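Local coordinates for probable transcriptional regulator, ArsR family protein (Rhodococcus sp. RHA1, PDB 3F6O) that probably binds DNA as a dimeric transcription factor of the ArsR family, using a winged helix-turn-helix domain, at residues 15-18 and 19-22. Numbering follows the deposited sequence.
Sequences LADP and TRRA
D17 is the N-cap of the helix that begins directly after it, accepting from R20 N at OD2, 3.0 Å away, through the lone pair that faces away from OD1. With CG anti to the backbone N (chi1 -178°), the carboxylate reaches forward over the start of the helix, where OD2 also lies 3.1 Å from T19 CB. Its other oxygen, OD1, accepts a hydrogen bond from a water that is also hydrogen-bonded to T19 OG1, so both carboxylate oxygens are engaged. The backbone continues the turn: D17 O accepts from R21 N, and P18 O from A22 N. The cap lies where helix 5-15 gives way to helix 18-28, early in the winged helix-turn-helix fold of the ArsR family, and D17 and T19 both pack on H51 of helix 45-57. Two arginines then reach back across the joint. R20, bent at chi3 (-70°), presents one guanidinium face to D17 CB, which sits 3.4 Å above the centre of that plane, while NE and NH2 bind A14 O and Q13 O at the end of the preceding helix; a cation-pi contact with F54 also holds this group. R21 sends NH1 to L15 O, 2.9 Å away and almost exactly in the guanidinium plane, and one face of the group rests against P18 CA. From its NH2 a further hydrogen bond runs to the side-chain OD1 of N9 of the second subunit, tying the interhelical turn to the dimer interface.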
loop_
_atom_site.group_PDB
_atom_site.type_symbol
_atom_site.label_atom_id
_atom_site.label_comp_id
_atom_site.label_asym_id
_atom_site.label_seq_id
_atom_site.Cartn_x
_atom_site.Cartn_y
_atom_site.Cartn_z
ATOM N N LEU A 15 3.843 -2.841 -2.875
ATOM C CA LEU A 15 3.907 -1.452 -3.353
ATOM C C LEU A 15 4.828 -0.527 -2.538
ATOM O O LEU A 15 5.099 0.607 -2.957
ATOM C CB LEU A 15 2.486 -0.841 -3.396
ATOM C CG LEU A 15 1.496 -1.480 -4.355
ATOM C CD1 LEU A 15 0.149 -0.713 -4.383
ATOM C CD2 LEU A 15 2.080 -1.605 -5.759
ATOM N N ALA A 16 5.306 -0.998 -1.378
ATOM C CA ALA A 16 6.164 -0.172 -0.521
ATOM C C ALA A 16 7.576 0.041 -1.090
ATOM O O ALA A 16 8.301 0.928 -0.643
ATOM C CB ALA A 16 6.218 -0.773 0.887
ATOM N N ASP A 17 7.970 -0.768 -2.068
ATOM C CA ASP A 17 9.312 -0.705 -2.674
ATOM C C ASP A 17 9.289 0.017 -4.022
ATOM O O ASP A 17 8.451 -0.287 -4.896
ATOM C CB ASP A 17 9.879 -2.120 -2.829
ATOM C CG ASP A 17 11.281 -2.133 -3.390
ATOM O OD1 ASP A 17 12.231 -1.982 -2.605
ATOM O OD2 ASP A 17 11.449 -2.297 -4.622
ATOM N N PRO A 18 10.220 0.968 -4.208
ATOM C CA PRO A 18 10.231 1.739 -5.442
ATOM C C PRO A 18 10.625 0.937 -6.698
ATOM O O PRO A 18 10.156 1.264 -7.810
ATOM C CB PRO A 18 11.284 2.848 -5.156
ATOM C CG PRO A 18 12.202 2.243 -4.141
ATOM C CD PRO A 18 11.308 1.374 -3.277
ATOM N N THR A 19 11.485 -0.068 -6.540
ATOM C CA THR A 19 11.830 -0.954 -7.653
ATOM C C THR A 19 10.589 -1.706 -8.144
ATOM O O THR A 19 10.321 -1.796 -9.362
ATOM C CB THR A 19 12.916 -1.983 -7.278
ATOM O OG1 THR A 19 14.094 -1.297 -6.842
ATOM C CG2 THR A 19 13.274 -2.842 -8.517
ATOM N N ARG A 20 9.851 -2.267 -7.190
ATOM C CA ARG A 20 8.635 -2.998 -7.516
ATOM C C ARG A 20 7.597 -2.091 -8.160
ATOM O O ARG A 20 6.964 -2.487 -9.131
ATOM C CB ARG A 20 8.081 -3.716 -6.285
ATOM C CG ARG A 20 9.021 -4.825 -5.811
ATOM C CD ARG A 20 8.321 -5.737 -4.818
ATOM N NE ARG A 20 8.035 -5.159 -3.487
ATOM C CZ ARG A 20 8.764 -5.344 -2.380
ATOM N NH1 ARG A 20 9.942 -5.975 -2.439
ATOM N NH2 ARG A 20 8.334 -4.870 -1.198
ATOM N N ARG A 21 7.412 -0.874 -7.629
ATOM C CA ARG A 21 6.470 0.071 -8.267
ATOM C C ARG A 21 6.910 0.395 -9.698
ATOM O O ARG A 21 6.063 0.467 -10.598
ATOM C CB ARG A 21 6.276 1.359 -7.450
ATOM C CG ARG A 21 5.501 1.165 -6.126
ATOM C CD ARG A 21 5.053 2.511 -5.516
ATOM N NE ARG A 21 6.151 3.491 -5.496
ATOM C CZ ARG A 21 7.035 3.586 -4.516
ATOM N NH1 ARG A 21 6.929 2.788 -3.457
ATOM N NH2 ARG A 21 8.012 4.498 -4.563
ATOM N N ALA A 22 8.224 0.548 -9.915
ATOM C CA ALA A 22 8.767 0.826 -11.263
ATOM C C ALA A 22 8.540 -0.317 -12.258
ATOM O O ALA A 22 8.233 -0.119 -13.463
ATOM C CB ALA A 22 10.257 1.149 -11.177
HETATM O O HOH W 1 14.385 -1.191 -4.125
#